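Local coordinates for leucine rich repeat and phosphatase domain containing protein (PDB 3EMU) that probably binds phosphate groups in the pocket of a dual-specificity phosphatase fold, though whether it hydrolyses phosphate esters is not established, at residues L59-V62 / Q68-D71; K78-S83 / I106-Y111; G97-P102 / S135-Q140; K123-G126 / L130-I133. One frame throughout, in Å; residues are numbered along the deposited sequence.

Contact 1 (L59-V62 / Q68-D71); sequences LDIV and QLYD
Ile61 and Val62, in the loop between strand 55-59 and helix 68-85, fold back onto Gln68 and Leu69 in the first turn of that helix. Gln68 spans the gap with an extended side chain. Its OE1 accepts a hydrogen bond from Val62 N at 3.1 Å, somewhat bent (141° at the hydrogen), with the donor above the plane of the amide carbonyl. The same oxygen also takes Ser63 N, and two backbone donors on one acceptor fix the amide's rotation. Glutamine suits the place because it is long enough to reach the loop and carries an acceptor at its end. NE2 lies against Val62 CG2 at 3.6 Å. In dual-specificity phosphatases this connection, between a sheet strand and the following helix, usually carries the general acid; no such role is established here. Asp60 centres an inverse gamma turn that redirects the chain just after the strand. Beyond it, Ile61 has CG1 beside its own backbone N (chi1 -54°), and the extended branch brings CD1 to Leu69 CA and, at 3.9 Å, to Leu69 CD1. Both residues are buried, and Phe137 of helix 135-151 touches each of them.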
loop_
_atom_site.group_PDB
_atom_site.type_symbol
_atom_site.label_atom_id
_atom_site.label_comp_id
_atom_site.label_asym_id
_atom_site.label_seq_id
_atom_site.Cartn_x
_atom_site.Cartn_y
_atom_site.Cartn_z
ATOM N N LEU A 59 -2.195 9.017 -5.393
ATOM C CA LEU A 59 -3.617 8.761 -5.238
ATOM C C LEU A 59 -4.226 9.875 -4.426
ATOM O O LEU A 59 -3.743 10.232 -3.351
ATOM C CB LEU A 59 -3.866 7.443 -4.513
ATOM C CG LEU A 59 -3.082 6.261 -5.040
ATOM C CD1 LEU A 59 -3.455 5.017 -4.264
ATOM C CD2 LEU A 59 -3.341 6.101 -6.575
ATOM N N ASP A 60 -5.336 10.375 -4.904
ATOM C CA ASP A 60 -5.869 11.571 -4.327
ATOM C C ASP A 60 -6.870 11.291 -3.230
ATOM O O ASP A 60 -8.046 11.587 -3.370
ATOM C CB ASP A 60 -6.563 12.367 -5.415
ATOM C CG ASP A 60 -6.052 13.751 -5.476
ATOM O OD1 ASP A 60 -6.633 14.573 -4.722
ATOM O OD2 ASP A 60 -5.035 13.974 -6.218
ATOM N N ILE A 61 -6.413 10.719 -2.136
ATOM C CA ILE A 61 -7.330 10.377 -1.096
ATOM C C ILE A 61 -7.221 11.412 0.022
ATOM O O ILE A 61 -6.193 11.505 0.697
ATOM C CB ILE A 61 -7.097 8.943 -0.611
ATOM C CG1 ILE A 61 -7.140 7.991 -1.816
ATOM C CG2 ILE A 61 -8.125 8.593 0.431
ATOM C CD1 ILE A 61 -6.482 6.695 -1.589
ATOM N N VAL A 62 -8.284 12.205 0.182
ATOM C CA VAL A 62 -8.311 13.229 1.219
ATOM C C VAL A 62 -9.174 12.955 2.433
ATOM O O VAL A 62 -9.018 13.665 3.426
ATOM C CB VAL A 62 -8.626 14.680 0.689
ATOM C CG1 VAL A 62 -7.390 15.271 -0.045
ATOM C CG2 VAL A 62 -9.923 14.733 -0.190
ATOM N N GLN A 68 -13.231 7.213 -1.974
ATOM C CA GLN A 68 -12.046 7.643 -2.717
ATOM C C GLN A 68 -10.981 6.599 -2.652
ATOM O O GLN A 68 -10.229 6.425 -3.586
ATOM C CB GLN A 68 -11.477 8.954 -2.175
ATOM C CG GLN A 68 -12.441 10.109 -2.176
ATOM C CD GLN A 68 -11.902 11.343 -1.385
ATOM O OE1 GLN A 68 -11.140 11.215 -0.429
ATOM N NE2 GLN A 68 -12.338 12.521 -1.782
ATOM N N LEU A 69 -10.885 5.921 -1.526
ATOM C CA LEU A 69 -9.900 4.877 -1.453
ATOM C C LEU A 69 -10.278 3.672 -2.373
ATOM O O LEU A 69 -9.485 3.251 -3.218
ATOM C CB LEU A 69 -9.616 4.479 0.000
ATOM C CG LEU A 69 -8.486 3.433 0.049
ATOM C CD1 LEU A 69 -7.314 3.850 0.957
ATOM C CD2 LEU A 69 -9.054 2.028 0.410
ATOM N N TYR A 70 -11.489 3.158 -2.199
ATOM C CA TYR A 70 -12.053 2.143 -3.056
ATOM C C TYR A 70 -11.778 2.473 -4.549
ATOM O O TYR A 70 -11.211 1.639 -5.280
ATOM C CB TYR A 70 -13.562 2.120 -2.818
ATOM C CG TYR A 70 -14.301 1.158 -3.685
ATOM C CD1 TYR A 70 -14.318 -0.207 -3.360
ATOM C CD2 TYR A 70 -14.972 1.585 -4.844
ATOM C CE1 TYR A 70 -14.992 -1.136 -4.156
ATOM C CE2 TYR A 70 -15.678 0.674 -5.652
ATOM C CZ TYR A 70 -15.692 -0.705 -5.296
ATOM O OH TYR A 70 -16.345 -1.675 -6.045
ATOM N N ASP A 71 -12.147 3.692 -4.968
ATOM C CA ASP A 71 -12.063 4.102 -6.356
ATOM C C ASP A 71 -10.630 4.061 -6.863
ATOM O O ASP A 71 -10.360 3.803 -8.059
ATOM C CB ASP A 71 -12.693 5.499 -6.545
ATOM C CG ASP A 71 -14.229 5.464 -6.495
ATOM O OD1 ASP A 71 -14.827 4.355 -6.718
ATOM O OD2 ASP A 71 -14.846 6.537 -6.237
#

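Contact 2 (K78-S83 / I106-Y111)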
loop_
_atom_site.group_PDB
_atom_site.type_symbol
_atom_site.label_atom_id
_atom_site.label_comp_id
_atom_site.label_asym_id
_atom_site.label_seq_id
_atom_site.Cartn_x
_atom_site.Cartn_y
_atom_site.Cartn_z
ATOM N N LYS A 78 -2.375 -1.687 -10.377
ATOM C CA LYS A 78 -1.725 -1.607 -11.667
ATOM C C LYS A 78 -0.279 -1.078 -11.601
ATOM O O LYS A 78 0.671 -1.690 -12.173
ATOM C CB LYS A 78 -2.577 -0.719 -12.585
ATOM C CG LYS A 78 -2.056 -0.776 -14.003
ATOM C CD LYS A 78 -2.440 0.441 -14.839
ATOM C CE LYS A 78 -2.133 0.177 -16.346
ATOM N NZ LYS A 78 -2.557 1.368 -17.211
ATOM N N PHE A 79 -0.112 0.062 -10.912
ATOM C CA PHE A 79 1.202 0.698 -10.735
ATOM C C PHE A 79 2.045 -0.268 -9.963
ATOM O O PHE A 79 3.185 -0.540 -10.318
ATOM C CB PHE A 79 0.982 2.027 -9.971
ATOM C CG PHE A 79 2.243 2.824 -9.683
ATOM C CD1 PHE A 79 2.804 3.671 -10.663
ATOM C CD2 PHE A 79 2.816 2.799 -8.409
ATOM C CE1 PHE A 79 3.943 4.453 -10.381
ATOM C CE2 PHE A 79 3.949 3.584 -8.115
ATOM C CZ PHE A 79 4.518 4.402 -9.106
ATOM N N ILE A 80 1.462 -0.905 -8.945
ATOM C CA ILE A 80 2.246 -1.915 -8.205
ATOM C C ILE A 80 2.678 -3.121 -9.065
ATOM O O ILE A 80 3.814 -3.581 -9.013
ATOM C CB ILE A 80 1.491 -2.403 -6.962
ATOM C CG1 ILE A 80 1.301 -1.237 -5.977
ATOM C CG2 ILE A 80 2.224 -3.559 -6.285
ATOM C CD1 ILE A 80 0.429 -1.558 -4.776
ATOM N N ILE A 81 1.759 -3.667 -9.848
ATOM C CA ILE A 81 2.121 -4.852 -10.626
ATOM C C ILE A 81 3.103 -4.451 -11.727
ATOM O O ILE A 81 4.030 -5.192 -12.020
ATOM C CB ILE A 81 0.853 -5.640 -11.149
ATOM C CG1 ILE A 81 0.339 -6.497 -10.017
ATOM C CG2 ILE A 81 1.240 -6.580 -12.283
ATOM C CD1 ILE A 81 -1.063 -6.870 -10.124
ATOM N N ARG A 82 2.934 -3.266 -12.312
ATOM C CA ARG A 82 3.950 -2.737 -13.238
ATOM C C ARG A 82 5.358 -2.781 -12.663
ATOM O O ARG A 82 6.332 -2.935 -13.389
ATOM C CB ARG A 82 3.645 -1.297 -13.659
ATOM C CG ARG A 82 4.724 -0.667 -14.535
ATOM C CD ARG A 82 4.328 0.733 -15.004
ATOM N NE ARG A 82 4.910 1.836 -14.230
ATOM C CZ ARG A 82 4.387 3.067 -14.181
ATOM N NH1 ARG A 82 3.270 3.354 -14.830
ATOM N NH2 ARG A 82 4.969 4.022 -13.475
ATOM N N SER A 83 5.489 -2.659 -11.343
ATOM C CA SER A 83 6.815 -2.594 -10.751
ATOM C C SER A 83 7.339 -4.001 -10.476
ATOM O O SER A 83 8.543 -4.271 -10.588
ATOM C CB SER A 83 6.814 -1.686 -9.473
ATOM O OG SER A 83 8.002 -1.807 -8.694
ATOM N N ILE A 106 -3.013 -3.610 1.985
ATOM C CA ILE A 106 -4.015 -4.607 2.223
ATOM C C ILE A 106 -4.861 -4.932 0.945
ATOM O O ILE A 106 -4.980 -6.104 0.603
ATOM C CB ILE A 106 -4.899 -4.244 3.405
ATOM C CG1 ILE A 106 -4.067 -4.283 4.706
ATOM C CG2 ILE A 106 -6.122 -5.203 3.483
ATOM C CD1 ILE A 106 -4.820 -3.814 5.971
ATOM N N ALA A 107 -5.449 -3.914 0.298
ATOM C CA ALA A 107 -6.189 -4.091 -0.938
ATOM C C ALA A 107 -5.372 -4.896 -1.964
ATOM O O ALA A 107 -5.880 -5.864 -2.591
ATOM C CB ALA A 107 -6.593 -2.757 -1.510
ATOM N N PHE A 108 -4.102 -4.508 -2.128
ATOM C CA PHE A 108 -3.214 -5.203 -3.020
ATOM C C PHE A 108 -3.060 -6.711 -2.735
ATOM O O PHE A 108 -3.132 -7.531 -3.652
ATOM C CB PHE A 108 -1.837 -4.548 -3.069
ATOM C CG PHE A 108 -0.853 -5.333 -3.876
ATOM C CD1 PHE A 108 -0.929 -5.338 -5.299
ATOM C CD2 PHE A 108 0.109 -6.124 -3.250
ATOM C CE1 PHE A 108 -0.061 -6.106 -6.077
ATOM C CE2 PHE A 108 0.982 -6.891 -4.020
ATOM C CZ PHE A 108 0.888 -6.885 -5.440
ATOM N N LEU A 109 -2.794 -7.081 -1.487
ATOM C CA LEU A 109 -2.616 -8.481 -1.113
ATOM C C LEU A 109 -3.938 -9.269 -1.164
ATOM O O LEU A 109 -3.931 -10.464 -1.471
ATOM C CB LEU A 109 -2.075 -8.566 0.302
ATOM C CG LEU A 109 -0.688 -8.002 0.663
ATOM C CD1 LEU A 109 -0.518 -8.082 2.211
ATOM C CD2 LEU A 109 0.449 -8.745 -0.027
ATOM N N MET A 110 -5.052 -8.626 -0.812
ATOM C CA MET A 110 -6.338 -9.235 -1.028
ATOM C C MET A 110 -6.370 -9.803 -2.479
ATOM O O MET A 110 -6.659 -10.984 -2.691
ATOM C CB MET A 110 -7.486 -8.239 -0.764
ATOM C CG MET A 110 -7.684 -7.847 0.755
ATOM S SD MET A 110 -8.753 -6.462 1.085
ATOM C CE MET A 110 -10.343 -7.012 0.475
ATOM N N TYR A 111 -5.993 -8.980 -3.458
ATOM C CA TYR A 111 -6.091 -9.324 -4.867
ATOM C C TYR A 111 -4.982 -10.299 -5.274
ATOM O O TYR A 111 -5.230 -11.338 -5.908
ATOM C CB TYR A 111 -5.949 -8.032 -5.673
ATOM C CG TYR A 111 -5.937 -8.173 -7.168
ATOM C CD1 TYR A 111 -7.123 -8.398 -7.882
ATOM C CD2 TYR A 111 -4.745 -8.068 -7.885
ATOM C CE1 TYR A 111 -7.118 -8.533 -9.256
ATOM C CE2 TYR A 111 -4.717 -8.196 -9.296
ATOM C CZ TYR A 111 -5.918 -8.441 -9.968
ATOM O OH TYR A 111 -5.934 -8.542 -11.342
#
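Helices 68-85 and 100-112 approach each other through Ile80 and Phe108, with the axes of the segments 78-83 and 106-111 passing at 11.3 Å and their directions 67° apart. Ile80 and Phe108 are also the pair with the nearest CA atoms, 8.2 Å apart. Both helices belong to the alpha/beta fold of the dual-specificity phosphatases, in which helix 100-112 follows the phosphate-binding loop. At this separation the backbones do not meet, and large side chains have to fill the interval. Phe108 does most of this. Its CG stands anti to the backbone N (chi1 174°), which carries the ring out toward the other helix. Ile80 lays CG2 over one face of that ring, 3.7 Å from the centroid and 24° off the normal, a CH-pi contact displaced toward the CE1 rim, where the methyl comes within 3.4 Å of CE1. The other branch of Ile80 puts CD1 beside the root of the ring, near CB and CG. A branched residue thus serves two parts of one aromatic group, while Leu40 and Ile92 of the sheet touch Ile80 as well. Tyr112 stacks with Phe108 within helix 100-112. The next residue, Ile81, works from the ring's edge, with CG1 near the plane at 4.0 Å from Phe108 CE1. At the more exposed margin, where a phenol is well tolerated, the same isoleucine crosses Tyr111 at about a right angle, its CD1 meeting the ring edge at CE2, 4.0 Å away.

Contact 3 (G97-P102 / S135-Q140). With SO4 (sulfate ion), chain B.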
loop_
_atom_site.group_PDB
_atom_site.type_symbol
_atom_site.label_atom_id
_atom_site.label_comp_id
_atom_site.label_asym_id
_atom_site.label_seq_id
_atom_site.Cartn_x
_atom_site.Cartn_y
_atom_site.Cartn_z
ATOM N N GLY A 97 2.238 7.140 7.475
ATOM C CA GLY A 97 2.629 5.767 7.117
ATOM C C GLY A 97 1.811 4.734 7.884
ATOM O O GLY A 97 2.074 3.546 7.848
ATOM N N VAL A 98 0.771 5.180 8.556
ATOM C CA VAL A 98 0.119 4.336 9.542
ATOM C C VAL A 98 -1.326 3.897 9.129
ATOM O O VAL A 98 -1.815 2.837 9.543
ATOM C CB VAL A 98 0.164 5.125 10.925
ATOM C CG1 VAL A 98 -1.187 5.289 11.561
ATOM C CG2 VAL A 98 1.248 4.566 11.856
ATOM N N ASN A 99 -1.961 4.698 8.280
ATOM C CA ASN A 99 -3.388 4.623 8.035
ATOM C C ASN A 99 -3.630 4.336 6.532
ATOM O O ASN A 99 -3.891 3.192 6.155
ATOM C CB ASN A 99 -3.994 5.951 8.477
ATOM C CG ASN A 99 -5.467 6.082 8.175
ATOM O OD1 ASN A 99 -6.203 5.099 8.175
ATOM N ND2 ASN A 99 -5.917 7.331 7.950
ATOM N N LYS A 100 -3.493 5.363 5.685
ATOM C CA LYS A 100 -3.739 5.237 4.244
ATOM C C LYS A 100 -2.806 4.265 3.464
ATOM O O LYS A 100 -3.299 3.444 2.677
ATOM C CB LYS A 100 -3.752 6.610 3.573
ATOM C CG LYS A 100 -4.969 7.419 3.879
ATOM C CD LYS A 100 -4.935 8.732 3.091
ATOM C CE LYS A 100 -4.749 9.944 3.986
ATOM N NZ LYS A 100 -3.437 9.942 4.647
ATOM N N ALA A 101 -1.490 4.364 3.652
ATOM C CA ALA A 101 -0.578 3.467 2.940
ATOM C C ALA A 101 -0.837 1.962 3.290
ATOM O O ALA A 101 -0.830 1.086 2.387
ATOM C CB ALA A 101 0.890 3.836 3.128
ATOM N N PRO A 102 -1.048 1.659 4.584
ATOM C CA PRO A 102 -1.324 0.245 4.895
ATOM C C PRO A 102 -2.651 -0.280 4.297
ATOM O O PRO A 102 -2.696 -1.446 3.895
ATOM C CB PRO A 102 -1.362 0.213 6.426
ATOM C CG PRO A 102 -0.474 1.436 6.846
ATOM C CD PRO A 102 -0.744 2.460 5.789
ATOM N N SER A 135 -11.668 3.626 10.589
ATOM C CA SER A 135 -12.776 2.720 10.251
ATOM C C SER A 135 -13.493 2.977 8.892
ATOM O O SER A 135 -13.944 2.011 8.263
ATOM C CB SER A 135 -13.810 2.653 11.379
ATOM O OG SER A 135 -14.417 3.922 11.502
ATOM N N GLY A 136 -13.605 4.226 8.433
ATOM C CA GLY A 136 -14.090 4.462 7.077
ATOM C C GLY A 136 -13.242 3.795 5.979
ATOM O O GLY A 136 -13.766 3.329 4.947
ATOM N N PHE A 137 -11.930 3.726 6.185
ATOM C CA PHE A 137 -11.100 3.005 5.264
ATOM C C PHE A 137 -11.284 1.489 5.324
ATOM O O PHE A 137 -11.274 0.849 4.269
ATOM C CB PHE A 137 -9.643 3.406 5.420
ATOM C CG PHE A 137 -9.352 4.789 4.887
ATOM C CD1 PHE A 137 -9.902 5.211 3.664
ATOM C CD2 PHE A 137 -8.536 5.681 5.609
ATOM C CE1 PHE A 137 -9.641 6.471 3.158
ATOM C CE2 PHE A 137 -8.270 6.975 5.109
ATOM C CZ PHE A 137 -8.804 7.359 3.880
ATOM N N ILE A 138 -11.443 0.932 6.541
ATOM C CA ILE A 138 -11.692 -0.496 6.750
ATOM C C ILE A 138 -12.981 -0.892 5.981
ATOM O O ILE A 138 -13.026 -1.909 5.255
ATOM C CB ILE A 138 -11.885 -0.847 8.249
ATOM C CG1 ILE A 138 -10.585 -0.683 9.070
ATOM C CG2 ILE A 138 -12.412 -2.280 8.409
ATOM C CD1 ILE A 138 -9.398 -1.372 8.534
ATOM N N LEU A 139 -14.000 -0.049 6.130
ATOM C CA LEU A 139 -15.259 -0.217 5.460
ATOM C C LEU A 139 -15.102 -0.258 3.925
ATOM O O LEU A 139 -15.670 -1.139 3.262
ATOM C CB LEU A 139 -16.135 0.946 5.853
ATOM C CG LEU A 139 -17.630 0.793 5.955
ATOM C CD1 LEU A 139 -17.990 -0.447 6.768
ATOM C CD2 LEU A 139 -18.170 2.092 6.611
ATOM N N GLN A 140 -14.347 0.689 3.365
ATOM C CA GLN A 140 -14.025 0.665 1.928
ATOM C C GLN A 140 -13.249 -0.583 1.491
ATOM O O GLN A 140 -13.363 -1.036 0.348
ATOM C CB GLN A 140 -13.244 1.921 1.520
ATOM C CG GLN A 140 -14.068 3.199 1.629
ATOM C CD GLN A 140 -13.299 4.469 1.194
ATOM O OE1 GLN A 140 -12.897 4.589 0.021
ATOM N NE2 GLN A 140 -13.133 5.428 2.125
HETATM S S SO4 B . -1.649 8.544 7.183
HETATM O O1 SO4 B . -0.937 7.253 7.164
HETATM O O2 SO4 B . -2.901 8.552 6.478
HETATM O O3 SO4 B . -1.951 8.787 8.582
HETATM O O4 SO4 B . -0.828 9.559 6.565
#
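Phe137, in the first turns of helix 135-151, brings that helix against Asn99 and Lys100 at the end of the phosphate-binding loop. One residue before it comes Gly136, whose N is hydrogen-bonded to Glu64 OE2. Phe137 itself has its ring edge toward the amide of Asn99: OD1 is 3.5 Å from CD2, near the ring plane, and the amide and ring planes are 49° apart. That oxygen's polar partner is Glu134 N, just ahead of the helix. Lys100 passes obliquely, its CG 3.6 Å from Phe137 CE2, so the aliphatic part of the lysine packs on the phenylalanine while its chain bends at chi3 and chi4 to return NZ to a bound sulfate. The sulfate, from the crystallisation liquor, probably sits much as a substrate's phosphate group would. Val98 N and Asn99 N each give O1 a hydrogen bond of 3.0 Å; Ser94 OG and Thr96 OG1 also bond the ion. By their spacing, Ser94 and Lys100 appear to stand where the C-x5-R signature has its cysteine and arginine. Further along 135-140, Gln140 OE1 accepts a hydrogen bond from Tyr70 N, joining helix 135-151 to the start of helix 68-85. Phe137 also touches Ile61, and so lies between the N-terminal end of helix 100-112 and the loop after strand 55-59, while Ala101 packs on Ile92 of strand 89-94.

Contact 4 (K123-G126 / L130-I133)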
loop_
_atom_site.group_PDB
_atom_site.type_symbol
_atom_site.label_atom_id
_atom_site.label_comp_id
_atom_site.label_asym_id
_atom_site.label_seq_id
_atom_site.Cartn_x
_atom_site.Cartn_y
_atom_site.Cartn_z
ATOM N N LYS A 123 -1.832 -10.291 8.300
ATOM C CA LYS A 123 -0.544 -10.397 7.694
ATOM C C LYS A 123 0.238 -9.058 7.705
ATOM O O LYS A 123 1.419 -9.039 8.050
ATOM C CB LYS A 123 -0.681 -10.925 6.251
ATOM C CG LYS A 123 0.643 -10.857 5.459
ATOM C CD LYS A 123 0.666 -11.778 4.217
ATOM C CE LYS A 123 2.103 -11.862 3.610
ATOM N NZ LYS A 123 2.310 -13.088 2.709
ATOM N N VAL A 124 -0.389 -7.964 7.284
ATOM C CA VAL A 124 0.286 -6.674 7.324
ATOM C C VAL A 124 0.582 -6.269 8.783
ATOM O O VAL A 124 1.722 -5.918 9.131
ATOM C CB VAL A 124 -0.516 -5.557 6.613
ATOM C CG1 VAL A 124 0.138 -4.168 6.864
ATOM C CG2 VAL A 124 -0.616 -5.844 5.102
ATOM N N GLN A 125 -0.440 -6.364 9.631
ATOM C CA GLN A 125 -0.263 -6.065 11.031
ATOM C C GLN A 125 0.938 -6.778 11.638
ATOM O O GLN A 125 1.726 -6.161 12.370
ATOM C CB GLN A 125 -1.512 -6.380 11.833
ATOM C CG GLN A 125 -1.343 -6.018 13.314
ATOM C CD GLN A 125 -2.561 -6.382 14.133
ATOM O OE1 GLN A 125 -2.958 -7.558 14.188
ATOM N NE2 GLN A 125 -3.197 -5.375 14.741
ATOM N N GLY A 126 1.104 -8.057 11.341
ATOM C CA GLY A 126 2.167 -8.809 11.985
ATOM C C GLY A 126 3.518 -8.413 11.434
ATOM O O GLY A 126 4.548 -8.664 12.030
ATOM N N LEU A 130 2.613 -0.845 13.926
ATOM C CA LEU A 130 2.043 0.508 14.037
ATOM C C LEU A 130 0.769 0.761 13.222
ATOM O O LEU A 130 0.189 1.840 13.293
ATOM C CB LEU A 130 3.099 1.559 13.662
ATOM C CG LEU A 130 4.331 1.646 14.593
ATOM C CD1 LEU A 130 5.126 2.921 14.309
ATOM C CD2 LEU A 130 3.920 1.585 16.086
ATOM N N ILE A 131 0.347 -0.220 12.434
ATOM C CA ILE A 131 -0.901 -0.119 11.675
ATOM C C ILE A 131 -2.084 0.484 12.473
ATOM O O ILE A 131 -2.457 0.017 13.580
ATOM C CB ILE A 131 -1.277 -1.521 11.065
ATOM C CG1 ILE A 131 -2.401 -1.399 10.042
ATOM C CG2 ILE A 131 -1.553 -2.596 12.165
ATOM C CD1 ILE A 131 -2.544 -2.653 9.149
ATOM N N ASP A 132 -2.711 1.512 11.912
ATOM C CA ASP A 132 -3.851 2.105 12.603
ATOM C C ASP A 132 -4.783 2.768 11.621
ATOM O O ASP A 132 -4.721 3.981 11.366
ATOM C CB ASP A 132 -3.379 3.080 13.703
ATOM C CG ASP A 132 -4.540 3.637 14.536
ATOM O OD1 ASP A 132 -5.682 3.093 14.487
ATOM O OD2 ASP A 132 -4.303 4.653 15.215
ATOM N N ILE A 133 -5.652 1.950 11.047
ATOM C CA ILE A 133 -6.399 2.403 9.879
ATOM C C ILE A 133 -7.723 2.914 10.361
ATOM O O ILE A 133 -8.387 2.210 11.081
ATOM C CB ILE A 133 -6.588 1.237 8.816
ATOM C CG1 ILE A 133 -5.215 0.749 8.362
ATOM C CG2 ILE A 133 -7.475 1.714 7.623
ATOM C CD1 ILE A 133 -5.192 -0.571 7.558
#
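Ile131 is the centre of this contact, its side chain pointing from the loop after helix 117-127 back onto Val124 and Gln125 of that helix. The chain reverses within a few residues, bringing Gln125 and Ile131 to 6.0 Å between CA atoms, and the two branches of the isoleucine then part company. The methyl CG2, which sits between the backbone N and the carbonyl carbon, rests on the aliphatic stem of Gln125: it is 3.6 Å from CG and 3.8 Å from CB, with the two side chains crossing at about a right angle. The longer branch starts anti to the backbone N (chi1 -168°) and runs on extended, which takes CD1 to Val124 CG1 at 3.8 Å. A beta-branched residue is apt here, since one side chain covers two successive residues of the helix.

The two helix residues differ in character as their settings do. Gln125 is partly exposed; it offers methylene groups to the isoleucine while its extended chain carries the amide onward at the margin. Val124 is buried and compact, and it also packs on Val105, Ile106 and Leu109 of helix 100-112. The contact is thus hydrophobic, made of carbon touching carbon, and it extends the layer between helices 117-127 and 100-112. Just beyond Ile131, the backbone of Asp132 is hydrogen-bonded to Val98, tying the turn to the phosphate-binding loop. The loop joining helix 117-127 to helix 135-151 folds back on the first of them, in the helical part of the dual-specificity phosphatase fold, beside the P-loop.

Overall arrangement
Along the chain, contact 1 closes before the others open, contacts 2 and 3 alternate their segments, and contact 4 is nested within the loop closed by contact 3. Helix 68-85 is shared by contacts 1 and 2, and helix 100-112 by contacts 2 and 3. Contact 3 lies about 10 Å, centre to centre, from both contact 1 and contact 4 and touches each, placing the sulfate-holding loop between the two connecting loops 59-62 and 130-133. Contacts 2 and 4, about 17 Å apart between centres, are on opposite sides of the chain's centre yet meet through Ile106 and Leu109. Contact 2 joins its helices farther from the sulfate, all within one dual-specificity phosphatase domain.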